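Local coordinates for putative ABC transporter, periplasmic binding protein, amino acid (Neisseria gonorrhoeae, PDB 2YJP), which binds L-cysteine as the solute receptor of a putative ABC transporter, probably handing the amino acid to membrane components for uptake, at residues G55-G60 / D87-L92; L103-N108 / F191-E196; N108-V113 / A132-F137; A123-T128 / A240-K245. The protein carries 1 engineered substitution. One frame throughout, in Å; residues are numbered along the deposited sequence.

Contact 1: G55-G60 / D87-L92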
loop_
_atom_site.group_PDB
_atom_site.type_symbol
_atom_site.label_atom_id
_atom_site.label_comp_id
_atom_site.label_asym_id
_atom_site.label_seq_id
_atom_site.Cartn_x
_atom_site.Cartn_y
_atom_site.Cartn_z
ATOM N N GLY A 55 7.476 -8.333 -23.770
ATOM C CA GLY A 55 6.361 -7.492 -24.205
ATOM C C GLY A 55 5.295 -7.205 -23.149
ATOM O O GLY A 55 4.233 -6.622 -23.460
ATOM N N VAL A 56 5.560 -7.595 -21.897
ATOM C CA VAL A 56 4.614 -7.430 -20.810
ATOM C C VAL A 56 5.389 -7.345 -19.485
ATOM O O VAL A 56 6.381 -8.066 -19.280
ATOM C CB VAL A 56 3.567 -8.621 -20.769
ATOM C CG1 VAL A 56 4.243 -9.937 -20.489
ATOM C CG2 VAL A 56 2.480 -8.402 -19.730
ATOM N N ILE A 57 4.953 -6.455 -18.596
ATOM C CA ILE A 57 5.565 -6.371 -17.292
ATOM C C ILE A 57 4.605 -6.929 -16.256
ATOM O O ILE A 57 3.418 -6.547 -16.201
ATOM C CB ILE A 57 6.046 -4.961 -16.961
ATOM C CG1 ILE A 57 6.855 -4.946 -15.623
ATOM C CG2 ILE A 57 4.853 -3.966 -16.988
ATOM C CD1 ILE A 57 7.637 -3.630 -15.365
ATOM N N ARG A 58 5.101 -7.878 -15.467
ATOM C CA ARG A 58 4.330 -8.422 -14.354
ATOM C C ARG A 58 4.474 -7.532 -13.130
ATOM O O ARG A 58 5.594 -7.337 -12.610
ATOM C CB ARG A 58 4.710 -9.879 -14.070
ATOM C CG ARG A 58 4.046 -10.844 -15.075
ATOM C CD ARG A 58 4.661 -12.261 -15.074
ATOM N NE ARG A 58 4.336 -12.997 -13.852
ATOM C CZ ARG A 58 3.143 -13.521 -13.578
ATOM N NH1 ARG A 58 2.129 -13.418 -14.453
ATOM N NH2 ARG A 58 2.966 -14.154 -12.422
ATOM N N ILE A 59 3.338 -6.961 -12.705
ATOM C CA ILE A 59 3.315 -6.059 -11.536
ATOM C C ILE A 59 2.374 -6.460 -10.394
ATOM O O ILE A 59 1.146 -6.623 -10.604
ATOM C CB ILE A 59 3.055 -4.587 -11.915
ATOM C CG1 ILE A 59 4.039 -4.157 -12.991
ATOM C CG2 ILE A 59 3.180 -3.690 -10.676
ATOM C CD1 ILE A 59 3.898 -2.738 -13.520
ATOM N N GLY A 60 2.965 -6.613 -9.195
ATOM C CA GLY A 60 2.245 -6.963 -7.971
ATOM C C GLY A 60 1.514 -5.741 -7.442
ATOM O O GLY A 60 2.126 -4.659 -7.258
ATOM N N ASP A 87 1.553 3.999 -16.182
ATOM C CA ASP A 87 2.514 4.983 -16.671
ATOM C C ASP A 87 3.880 4.344 -16.988
ATOM O O ASP A 87 4.469 4.616 -18.033
ATOM C CB ASP A 87 2.653 6.099 -15.628
ATOM C CG ASP A 87 1.576 7.189 -15.781
ATOM O OD1 ASP A 87 1.004 7.296 -16.885
ATOM O OD2 ASP A 87 1.340 7.972 -14.808
ATOM N N LEU A 88 4.357 3.501 -16.075
ATOM C CA LEU A 88 5.597 2.769 -16.255
ATOM C C LEU A 88 5.535 1.853 -17.466
ATOM O O LEU A 88 6.494 1.802 -18.239
ATOM C CB LEU A 88 5.924 1.909 -15.025
ATOM C CG LEU A 88 6.042 2.617 -13.709
ATOM C CD1 LEU A 88 6.726 1.760 -12.937
ATOM C CD2 LEU A 88 7.076 3.514 -13.626
ATOM N N ALA A 89 4.432 1.113 -17.620
ATOM C CA ALA A 89 4.250 0.229 -18.794
ATOM C C ALA A 89 4.188 0.994 -20.137
ATOM O O ALA A 89 4.763 0.554 -21.164
ATOM C CB ALA A 89 3.039 -0.648 -18.628
ATOM N N LYS A 90 3.473 2.113 -20.141
ATOM C CA LYS A 90 3.455 2.941 -21.315
ATOM C C LYS A 90 4.899 3.364 -21.708
ATOM O O LYS A 90 5.260 3.285 -22.900
ATOM C CB LYS A 90 2.561 4.171 -21.087
ATOM C CG LYS A 90 2.677 5.176 -22.194
ATOM C CD LYS A 90 1.550 6.171 -22.136
ATOM C CE LYS A 90 2.008 7.493 -22.634
ATOM N NZ LYS A 90 3.153 7.222 -23.531
ATOM N N ASP A 91 5.712 3.805 -20.730
ATOM C CA ASP A 91 7.076 4.270 -21.073
ATOM C C ASP A 91 7.949 3.094 -21.484
ATOM O O ASP A 91 8.736 3.200 -22.383
ATOM C CB ASP A 91 7.720 5.000 -19.898
ATOM C CG ASP A 91 7.135 6.351 -19.673
ATOM O OD1 ASP A 91 6.652 6.926 -20.668
ATOM O OD2 ASP A 91 7.135 6.839 -18.507
ATOM N N LEU A 92 7.792 1.965 -20.801
ATOM C CA LEU A 92 8.670 0.846 -21.017
ATOM C C LEU A 92 8.311 0.075 -22.289
ATOM O O LEU A 92 9.180 -0.365 -23.027
ATOM C CB LEU A 92 8.604 -0.103 -19.827
ATOM C CG LEU A 92 9.677 -1.205 -19.901
ATOM C CD1 LEU A 92 11.107 -0.704 -19.610
ATOM C CD2 LEU A 92 9.325 -2.335 -19.007
#

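Contact 2: L103-N108 / F191-E196. With ZN (zinc ion), chain G; ZN (zinc ion), chain J.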
loop_
_atom_site.group_PDB
_atom_site.type_symbol
_atom_site.label_atom_id
_atom_site.label_comp_id
_atom_site.label_asym_id
_atom_site.label_seq_id
_atom_site.Cartn_x
_atom_site.Cartn_y
_atom_site.Cartn_z
ATOM N N LEU A 103 -2.487 -9.924 -8.339
ATOM C CA LEU A 103 -3.010 -9.527 -7.056
ATOM C C LEU A 103 -2.169 -10.153 -5.969
ATOM O O LEU A 103 -1.922 -11.380 -5.958
ATOM C CB LEU A 103 -4.496 -9.905 -6.902
ATOM C CG LEU A 103 -5.466 -9.277 -7.905
ATOM C CD1 LEU A 103 -6.964 -9.622 -7.543
ATOM C CD2 LEU A 103 -5.281 -7.788 -8.117
ATOM N N THR A 104 -1.714 -9.319 -5.054
ATOM C CA THR A 104 -0.775 -9.778 -4.060
ATOM C C THR A 104 -1.282 -9.483 -2.656
ATOM O O THR A 104 -1.516 -8.322 -2.382
ATOM C CB THR A 104 0.576 -9.009 -4.250
ATOM O OG1 THR A 104 0.990 -9.101 -5.615
ATOM C CG2 THR A 104 1.689 -9.628 -3.426
ATOM N N GLU A 105 -1.436 -10.480 -1.777
ATOM C CA GLU A 105 -1.552 -10.214 -0.295
ATOM C C GLU A 105 -0.355 -9.432 0.284
ATOM O O GLU A 105 0.791 -9.547 -0.224
ATOM C CB GLU A 105 -1.644 -11.506 0.499
ATOM C CG GLU A 105 -2.771 -12.439 -0.001
ATOM C CD GLU A 105 -2.936 -13.726 0.804
ATOM O OE1 GLU A 105 -2.013 -14.115 1.543
ATOM O OE2 GLU A 105 -4.017 -14.362 0.710
ATOM N N ALA A 106 -0.586 -8.690 1.371
ATOM C CA ALA A 106 0.518 -7.940 2.017
ATOM C C ALA A 106 1.669 -8.861 2.318
ATOM O O ALA A 106 2.800 -8.514 1.987
ATOM C CB ALA A 106 0.076 -7.223 3.301
ATOM N N ALA A 107 1.377 -10.023 2.913
ATOM C CA ALA A 107 2.412 -10.968 3.318
ATOM C C ALA A 107 3.198 -11.622 2.164
ATOM O O ALA A 107 4.202 -12.241 2.416
ATOM C CB ALA A 107 1.831 -12.072 4.243
ATOM N N ASN A 108 2.751 -11.480 0.919
ATOM C CA ASN A 108 3.380 -12.217 -0.198
ATOM C C ASN A 108 4.263 -11.334 -1.046
ATOM O O ASN A 108 4.924 -11.827 -1.986
ATOM C CB ASN A 108 2.316 -12.822 -1.142
ATOM C CG ASN A 108 1.686 -14.081 -0.572
ATOM O OD1 ASN A 108 2.200 -14.654 0.370
ATOM N ND2 ASN A 108 0.556 -14.480 -1.115
ATOM N N PHE A 191 -5.497 -11.389 9.566
ATOM C CA PHE A 191 -6.171 -11.989 8.425
ATOM C C PHE A 191 -5.320 -11.690 7.207
ATOM O O PHE A 191 -4.725 -10.600 7.132
ATOM C CB PHE A 191 -7.545 -11.336 8.264
ATOM C CG PHE A 191 -8.514 -11.695 9.357
ATOM C CD1 PHE A 191 -9.306 -12.858 9.266
ATOM C CD2 PHE A 191 -8.608 -10.903 10.485
ATOM C CE1 PHE A 191 -10.183 -13.205 10.305
ATOM C CE2 PHE A 191 -9.474 -11.245 11.538
ATOM C CZ PHE A 191 -10.258 -12.367 11.447
ATOM N N ASP A 192 -5.235 -12.621 6.270
ATOM C CA ASP A 192 -4.437 -12.454 5.007
ATOM C C ASP A 192 -4.836 -11.228 4.158
ATOM O O ASP A 192 -3.984 -10.526 3.657
ATOM C CB ASP A 192 -4.549 -13.709 4.140
ATOM C CG ASP A 192 -3.754 -14.913 4.707
ATOM O OD1 ASP A 192 -3.182 -14.743 5.779
ATOM O OD2 ASP A 192 -3.651 -16.027 4.078
ATOM N N GLN A 193 -6.141 -10.970 4.031
ATOM C CA GLN A 193 -6.696 -10.014 3.116
ATOM C C GLN A 193 -7.318 -8.803 3.819
ATOM O O GLN A 193 -7.871 -8.968 4.948
ATOM C CB GLN A 193 -7.809 -10.708 2.344
ATOM C CG GLN A 193 -7.356 -11.951 1.665
ATOM C CD GLN A 193 -8.471 -12.540 0.751
ATOM O OE1 GLN A 193 -9.076 -11.818 -0.038
ATOM N NE2 GLN A 193 -8.733 -13.842 0.874
ATOM N N ASN A 194 -7.332 -7.640 3.153
ATOM C CA ASN A 194 -7.955 -6.474 3.765
ATOM C C ASN A 194 -9.443 -6.652 4.000
ATOM O O ASN A 194 -9.914 -6.277 5.034
ATOM C CB ASN A 194 -7.665 -5.136 3.018
ATOM C CG ASN A 194 -6.179 -4.715 3.152
ATOM O OD1 ASN A 194 -5.697 -4.539 4.273
ATOM N ND2 ASN A 194 -5.437 -4.643 2.010
ATOM N N THR A 195 -10.170 -7.154 3.011
ATOM C CA THR A 195 -11.608 -7.362 3.107
ATOM C C THR A 195 -11.954 -8.211 4.321
ATOM O O THR A 195 -12.807 -7.832 5.092
ATOM C CB THR A 195 -12.150 -8.019 1.827
ATOM O OG1 THR A 195 -11.886 -7.131 0.730
ATOM C CG2 THR A 195 -13.708 -8.205 1.927
ATOM N N GLU A 196 -11.256 -9.325 4.523
ATOM C CA GLU A 196 -11.460 -10.125 5.744
ATOM C C GLU A 196 -11.231 -9.297 6.996
ATOM O O GLU A 196 -12.039 -9.368 7.945
ATOM C CB GLU A 196 -10.531 -11.329 5.847
ATOM C CG GLU A 196 -10.733 -12.444 4.877
ATOM C CD GLU A 196 -9.550 -13.455 4.982
ATOM O OE1 GLU A 196 -8.321 -13.032 4.988
ATOM O OE2 GLU A 196 -9.855 -14.685 5.056
HETATM ZN ZN ZN G . -3.683 -15.878 2.087
HETATM ZN ZN ZN J . -8.586 -16.114 5.397
HETATM O O HOH W 1 -3.060 -8.001 2.073
HETATM O O HOH W 2 -1.331 -10.511 3.911
HETATM O O HOH W 3 -6.677 -15.281 6.648
HETATM O O HOH W 4 -10.045 -17.519 6.804
#

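Contact 3: N108-V113 / A132-F137. With CYS (cysteine), chain D.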
loop_
_atom_site.group_PDB
_atom_site.type_symbol
_atom_site.label_atom_id
_atom_site.label_comp_id
_atom_site.label_asym_id
_atom_site.label_seq_id
_atom_site.Cartn_x
_atom_site.Cartn_y
_atom_site.Cartn_z
ATOM N N ASN A 108 2.751 -11.480 0.919
ATOM C CA ASN A 108 3.380 -12.217 -0.198
ATOM C C ASN A 108 4.263 -11.334 -1.046
ATOM O O ASN A 108 4.924 -11.827 -1.986
ATOM C CB ASN A 108 2.316 -12.822 -1.142
ATOM C CG ASN A 108 1.686 -14.081 -0.572
ATOM O OD1 ASN A 108 2.200 -14.654 0.370
ATOM N ND2 ASN A 108 0.556 -14.480 -1.115
ATOM N N ARG A 109 4.256 -10.033 -0.735
ATOM C CA ARG A 109 4.942 -9.062 -1.584
ATOM C C ARG A 109 6.420 -9.382 -1.775
ATOM O O ARG A 109 6.873 -9.375 -2.894
ATOM C CB ARG A 109 4.765 -7.636 -1.097
ATOM C CG ARG A 109 3.329 -7.125 -1.291
ATOM C CD ARG A 109 3.178 -5.746 -0.660
ATOM N NE ARG A 109 3.280 -5.854 0.790
ATOM C CZ ARG A 109 2.929 -4.881 1.608
ATOM N NH1 ARG A 109 2.487 -3.764 1.084
ATOM N NH2 ARG A 109 3.017 -5.037 2.914
ATOM N N VAL A 110 7.133 -9.673 -0.684
ATOM C CA VAL A 110 8.526 -10.004 -0.726
ATOM C C VAL A 110 8.739 -11.310 -1.524
ATOM O O VAL A 110 9.513 -11.311 -2.476
ATOM C CB VAL A 110 9.133 -10.125 0.716
ATOM C CG1 VAL A 110 10.522 -10.810 0.680
ATOM C CG2 VAL A 110 9.211 -8.750 1.384
ATOM N N GLU A 111 8.047 -12.387 -1.146
ATOM C CA GLU A 111 8.145 -13.658 -1.853
ATOM C C GLU A 111 7.894 -13.593 -3.389
ATOM O O GLU A 111 8.524 -14.282 -4.152
ATOM C CB GLU A 111 7.208 -14.704 -1.193
ATOM C CG GLU A 111 7.194 -16.067 -1.918
ATOM C CD GLU A 111 8.599 -16.707 -2.042
ATOM O OE1 GLU A 111 9.384 -16.721 -1.076
ATOM O OE2 GLU A 111 8.961 -17.223 -3.109
ATOM N N TYR A 112 6.975 -12.746 -3.817
ATOM C CA TYR A 112 6.528 -12.739 -5.207
ATOM C C TYR A 112 7.565 -12.061 -6.056
ATOM O O TYR A 112 7.812 -12.461 -7.190
ATOM C CB TYR A 112 5.201 -11.973 -5.337
ATOM C CG TYR A 112 3.924 -12.801 -5.144
ATOM C CD1 TYR A 112 3.857 -13.877 -4.364
ATOM C CD2 TYR A 112 2.802 -12.482 -5.759
ATOM C CE1 TYR A 112 2.672 -14.599 -4.214
ATOM C CE2 TYR A 112 1.629 -13.175 -5.577
ATOM C CZ TYR A 112 1.555 -14.226 -4.824
ATOM O OH TYR A 112 0.341 -14.885 -4.717
ATOM N N VAL A 113 8.171 -11.019 -5.500
ATOM C CA VAL A 113 9.218 -10.313 -6.211
ATOM C C VAL A 113 10.515 -11.109 -6.139
ATOM O O VAL A 113 11.266 -11.144 -7.105
ATOM C CB VAL A 113 9.380 -8.867 -5.632
ATOM C CG1 VAL A 113 10.605 -8.682 -4.989
ATOM C CG2 VAL A 113 9.713 -8.019 -6.604
ATOM N N ALA A 132 14.211 -3.874 3.299
ATOM C CA ALA A 132 15.290 -3.507 2.407
ATOM C C ALA A 132 16.421 -4.537 2.432
ATOM O O ALA A 132 17.211 -4.547 1.539
ATOM C CB ALA A 132 15.799 -2.089 2.731
ATOM N N GLU A 133 16.461 -5.410 3.430
ATOM C CA GLU A 133 17.329 -6.581 3.423
ATOM C C GLU A 133 16.889 -7.635 2.424
ATOM O O GLU A 133 17.694 -8.430 1.964
ATOM C CB GLU A 133 17.404 -7.226 4.829
ATOM C CG GLU A 133 18.171 -6.408 5.855
ATOM C CD GLU A 133 18.085 -7.007 7.258
ATOM O OE1 GLU A 133 17.956 -8.241 7.382
ATOM O OE2 GLU A 133 18.150 -6.257 8.261
ATOM N N ALA A 134 15.604 -7.660 2.097
ATOM C CA ALA A 134 15.064 -8.722 1.280
ATOM C C ALA A 134 14.828 -8.309 -0.167
ATOM O O ALA A 134 14.864 -9.182 -1.063
ATOM C CB ALA A 134 13.804 -9.256 1.925
ATOM N N VAL A 135 14.569 -7.007 -0.390
ATOM C CA VAL A 135 14.248 -6.485 -1.739
ATOM C C VAL A 135 14.903 -5.088 -2.012
ATOM O O VAL A 135 15.360 -4.413 -1.078
ATOM C CB VAL A 135 12.679 -6.388 -1.989
ATOM C CG1 VAL A 135 11.915 -7.762 -1.657
ATOM C CG2 VAL A 135 12.043 -5.150 -1.247
ATOM N N ASP A 136 14.935 -4.625 -3.264
ATOM C CA ASP A 136 15.421 -3.271 -3.468
ATOM C C ASP A 136 14.279 -2.305 -3.759
ATOM O O ASP A 136 13.453 -2.519 -4.684
ATOM C CB ASP A 136 16.489 -3.165 -4.563
ATOM C CG ASP A 136 17.851 -3.800 -4.176
ATOM O OD1 ASP A 136 18.369 -3.602 -3.040
ATOM O OD2 ASP A 136 18.448 -4.455 -5.066
ATOM N N PHE A 137 14.251 -1.215 -2.985
ATOM C CA PHE A 137 13.248 -0.161 -3.144
ATOM C C PHE A 137 13.738 0.934 -4.067
ATOM O O PHE A 137 14.844 1.460 -3.876
ATOM C CB PHE A 137 12.924 0.448 -1.797
ATOM C CG PHE A 137 12.063 -0.443 -0.932
ATOM C CD1 PHE A 137 10.662 -0.511 -1.129
ATOM C CD2 PHE A 137 12.643 -1.201 0.107
ATOM C CE1 PHE A 137 9.866 -1.321 -0.297
ATOM C CE2 PHE A 137 11.854 -2.005 0.921
ATOM C CZ PHE A 137 10.472 -2.072 0.734
HETATM N N CYS D . 1.886 0.184 3.216
HETATM C CA CYS D . 1.812 -0.769 4.347
HETATM C C CYS D . 2.828 -1.894 4.147
HETATM O O CYS D . 3.606 -1.855 3.145
HETATM C CB CYS D . 0.427 -1.387 4.478
HETATM S SG CYS D . -0.166 -2.227 2.998
HETATM O OXT CYS D . 2.873 -2.804 4.979
#

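Contact 4: A123-T128 / A240-K245. With CYS (cysteine), chain D.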
loop_
_atom_site.group_PDB
_atom_site.type_symbol
_atom_site.label_atom_id
_atom_site.label_comp_id
_atom_site.label_asym_id
_atom_site.label_seq_id
_atom_site.Cartn_x
_atom_site.Cartn_y
_atom_site.Cartn_z
ATOM N N ALA A 123 2.397 -2.857 -4.743
ATOM C CA ALA A 123 1.323 -3.087 -3.796
ATOM C C ALA A 123 1.548 -2.198 -2.567
ATOM O O ALA A 123 1.983 -2.663 -1.511
ATOM C CB ALA A 123 1.213 -4.567 -3.401
ATOM N N ASN A 124 1.232 -0.907 -2.744
ATOM C CA ASN A 124 1.347 0.141 -1.711
ATOM C C ASN A 124 2.331 -0.175 -0.562
ATOM O O ASN A 124 1.937 -0.229 0.621
ATOM C CB ASN A 124 -0.077 0.494 -1.186
ATOM C CG ASN A 124 -0.200 1.946 -0.770
ATOM O OD1 ASN A 124 -0.599 2.259 0.367
ATOM N ND2 ASN A 124 0.139 2.862 -1.703
ATOM N N PHE A 125 3.616 -0.229 -0.903
ATOM C CA PHE A 125 4.621 -0.948 -0.149
ATOM C C PHE A 125 5.545 -0.047 0.668
ATOM O O PHE A 125 6.377 0.720 0.112
ATOM C CB PHE A 125 5.448 -1.795 -1.138
ATOM C CG PHE A 125 6.168 -2.960 -0.526
ATOM C CD1 PHE A 125 5.782 -3.510 0.685
ATOM C CD2 PHE A 125 7.244 -3.539 -1.214
ATOM C CE1 PHE A 125 6.480 -4.618 1.204
ATOM C CE2 PHE A 125 7.928 -4.621 -0.717
ATOM C CZ PHE A 125 7.547 -5.171 0.470
ATOM N N THR A 126 5.400 -0.099 1.990
ATOM C CA THR A 126 6.157 0.801 2.822
ATOM C C THR A 126 7.594 0.288 2.879
ATOM O O THR A 126 7.841 -0.892 3.128
ATOM C CB THR A 126 5.591 0.866 4.243
ATOM O OG1 THR A 126 4.223 1.334 4.207
ATOM C CG2 THR A 126 6.464 1.814 5.137
ATOM N N GLN A 127 8.526 1.191 2.642
ATOM C CA GLN A 127 9.949 0.925 2.798
ATOM C C GLN A 127 10.338 0.916 4.262
ATOM O O GLN A 127 10.003 1.851 5.002
ATOM C CB GLN A 127 10.722 2.012 2.070
ATOM C CG GLN A 127 12.217 1.944 2.329
ATOM C CD GLN A 127 13.037 2.886 1.455
ATOM O OE1 GLN A 127 12.530 3.877 0.925
ATOM N NE2 GLN A 127 14.333 2.571 1.315
ATOM N N THR A 128 10.982 -0.173 4.681
ATOM C CA THR A 128 11.568 -0.299 6.017
ATOM C C THR A 128 12.978 -0.877 5.893
ATOM O O THR A 128 13.280 -1.549 4.920
ATOM C CB THR A 128 10.717 -1.206 6.980
ATOM O OG1 THR A 128 10.877 -2.605 6.651
ATOM C CG2 THR A 128 9.228 -0.811 6.936
ATOM N N ALA A 240 7.106 2.946 -1.731
ATOM C CA ALA A 240 8.059 2.940 -2.854
ATOM C C ALA A 240 7.841 1.699 -3.648
ATOM O O ALA A 240 7.353 0.759 -3.087
ATOM C CB ALA A 240 9.497 2.968 -2.341
ATOM N N PRO A 241 8.195 1.697 -4.953
ATOM C CA PRO A 241 8.175 0.440 -5.716
ATOM C C PRO A 241 9.292 -0.464 -5.233
ATOM O O PRO A 241 10.278 0.022 -4.662
ATOM C CB PRO A 241 8.495 0.874 -7.144
ATOM C CG PRO A 241 8.391 2.441 -7.162
ATOM C CD PRO A 241 8.719 2.828 -5.741
ATOM N N ALA A 242 9.178 -1.772 -5.468
ATOM C CA ALA A 242 10.272 -2.686 -5.084
ATOM C C ALA A 242 10.579 -3.683 -6.194
ATOM O O ALA A 242 9.644 -4.212 -6.813
ATOM C CB ALA A 242 9.964 -3.408 -3.794
ATOM N N VAL A 243 11.880 -3.920 -6.432
ATOM C CA VAL A 243 12.313 -4.943 -7.387
ATOM C C VAL A 243 13.069 -6.006 -6.613
ATOM O O VAL A 243 13.402 -5.786 -5.448
ATOM C CB VAL A 243 13.206 -4.379 -8.498
ATOM C CG1 VAL A 243 12.443 -3.365 -9.324
ATOM C CG2 VAL A 243 14.513 -3.770 -7.912
ATOM N N GLN A 244 13.330 -7.137 -7.268
ATOM C CA GLN A 244 14.164 -8.215 -6.715
ATOM C C GLN A 244 15.491 -7.654 -6.269
ATOM O O GLN A 244 16.082 -6.824 -6.975
ATOM C CB GLN A 244 14.409 -9.290 -7.768
ATOM C CG GLN A 244 14.990 -10.593 -7.270
ATOM C CD GLN A 244 15.102 -11.639 -8.405
ATOM O OE1 GLN A 244 15.998 -11.547 -9.223
ATOM N NE2 GLN A 244 14.177 -12.612 -8.454
ATOM N N LYS A 245 15.975 -8.131 -5.118
ATOM C CA LYS A 245 17.248 -7.761 -4.556
ATOM C C LYS A 245 18.348 -7.998 -5.552
ATOM O O LYS A 245 18.458 -9.095 -6.077
ATOM C CB LYS A 245 17.517 -8.629 -3.300
ATOM C CG LYS A 245 18.808 -8.239 -2.582
ATOM C CD LYS A 245 18.557 -6.910 -1.880
ATOM C CE LYS A 245 19.253 -6.808 -0.580
ATOM N NZ LYS A 245 20.299 -5.823 -0.355
HETATM N N CYS D . 1.886 0.184 3.216
HETATM C CA CYS D . 1.812 -0.769 4.347
HETATM C C CYS D . 2.828 -1.894 4.147
HETATM O O CYS D . 3.606 -1.855 3.145
HETATM C CB CYS D . 0.427 -1.387 4.478
HETATM S SG CYS D . -0.166 -2.227 2.998
HETATM O OXT CYS D . 2.873 -2.804 4.979
HETATM O O HOH W 5 4.563 0.279 -3.595
#

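Contact 1: G55-G60 / D87-L92
Ile-57 packs against Ala-89 and Leu-92 in a buried, wholly apolar strand-on-helix contact, where strand 57-61, the middle strand of a three-stranded parallel sheet, lies against helix 80-93. The two backbones are nearest at Ile-57 and Ala-89, whose CA atoms are 6.9 Å apart. No hydrogen bond links the segments, and together they bury about 148 Å². Both branches of Ile-57 are used. Its CG2 methyl meets the CB of Ala-89 at 4.1 Å, while its longer arm is fully stretched, with CG1 trans to the amide nitrogen (chi1 -173°), and sets CD1 4.2 Å from CD2 of Leu-92. The isoleucine therefore spans one turn of the helix, one branch on the small residue and the other on the larger leucine three positions on. Ile-59 also points toward the helix. This is the inside of a beta-alpha-beta crossover: the chain leaves strand 57-61, makes a small antiparallel excursion, runs through helix 80-93 and returns in parallel as strand 99-103, in the 2-1-3 strand order of a type II periplasmic binding protein lobe. Strand 99-103 lies beside strand 57-61, and its Val-99 touches both Ile-59 and Ala-89. Ile-51 of helix 48-54 reaches Ile-57 and Leu-92 together, while helix 248-264 also packs on helix 80-93, with Trp-253 on Leu-92 and Met-261 on Leu-88.

Contact 2: L103-N108 / F191-E196
The two backbones come nearest at Glu-105 and Gln-193, whose CA atoms are 6.2 Å apart, and two waters rather than direct hydrogen bonds join them: both donate to the carbonyl O of Asp-192, one accepting from Ala-106 N and the other from Ala-107 N. A zinc ion ties the side chains. Glu-105 grips it with both carboxylate oxygens, unevenly, OE2 at 2.1 Å and OE1 at 2.5 Å, whereas Asp-192 uses OD2 alone at 2.0 Å. The two carboxylate planes are turned 60° apart, and the glutamate, extended beyond CG, brings OE2 to 3.5 Å from CB of Asp-192; the zinc probably offsets the repulsion of the two acids. In the two-lobed fold of these receptors, the metal and waters span the cleft between the lobes. Gln-193 is the N-cap of helix 194-202, and its N-H bonds to Glu-196 OE1 (3.1 Å, 153°) nearly along the C-O axis, the N-cap N-H to N3 carboxylate half of a capping box. The other oxygen of that carboxylate, Glu-196 OE2, binds a second zinc at 1.9 Å. A water on this second zinc also accepts the N-H of Asp-192.

Contact 3: N108-V113 / A132-F137
Val-110 lays its CG1 methyl on two residues of 132-137, touching CB of Ala-134 at 3.8 Å and CG1 of Val-135 at 4.1 Å. That methyl is trans to the amide nitrogen of its own residue (chi1 166°), which swings it off the helix toward the strand. Val-135 CG1 sits between two successive turns of the helix, because CG1 of Val-113 also approaches it, at 3.7 Å; the first torsion of Val-113 is off the staggered values, making the exact placement of its methyls less certain. The other methyl of Val-135, CG2, lies 3.8 Å above the plane of the Phe-137 ring, toward its rim. The same helix carries Arg-109 of the cysteine pocket on a different side. Its chain bends at chi3 (-68°) to bring the guanidinium to the ligand carboxylate: NH2 meets OXT in the guanidinium plane at 3.0 Å and 160°, while NH1 to O is a weak bond. Ala-106 O on NE and Ala-123 O on NH1 help fix the group's rotation. Helix 109-114 thus packs by one valine-lined side on strand 135-137, which pairs antiparallel with strand 237-244, where Ala-242 touches Val-135.

Contact 4: A123-T128 / A240-K245
Ala-240 opens the second segment with the one direct hydrogen bond of the contact: its N-H reaches the carbonyl O of Phe-125 at 3.0 Å (157°), tilted 23° from the carbonyl plane. Its own O accepts a hydrogen bond from a water that in turn accepts from Phe-125 N, both legs 2.9 Å. One direct bond and one water bridge thus join the two backbones at this point. Gln-127 is also backbone-bonded to Phe-238, earlier on strand 237-244. Pro-241 turns away from the loop, onto helix 248-264. Ala-242 comes back toward the loop, and its CB meets the Phe-125 ring at the edge, in the ring plane, 3.8 Å from CD2. Phe-125 CG is trans to the amide nitrogen (chi1 -158°), which carries the ring over to Ala-242. Farther on, Val-243 packs on the same helix as Pro-241.

This buried pairing backs the loop that grips the amino acid. Thr-126 N donates almost straight to O of the bound cysteine at 2.8 Å, and the cysteine amino group gives hydrogen bonds to Asn-124 O and to Thr-126 OG1. The other edge of the Phe-125 ring, at CD1, lies 3.7 Å from O of the cysteine. Loop 123-128 therefore lies between the ligand and strand 237-244, which is flanked by strand 135-137, whose Phe-137 touches Ala-240 and Ala-242, and covered by helix 248-264.

How the contacts relate
Contacts 3 and 4 form the tightest pair, with centres about 7 Å apart. Asp-136 O lies 2.7 Å from Val-243 N, a probable hydrogen bond between their adjoining strands, and Arg-109 CZ packs 3.3 Å from Phe-125 CD1. Both contacts also supply groups to the bound cysteine. Contact 2 shares Asn-108 with contact 3 and runs straight into its helix; its Ala-106 side chain is about 5 Å from the cysteine. Contact 1, whose centre is about 23 Å from that of contact 2, is remote from the ligand, yet Gly-60, near the end of its strand, touches both Thr-104 (Gly-60 CA to OG1, 3.4 Å) and Ala-123.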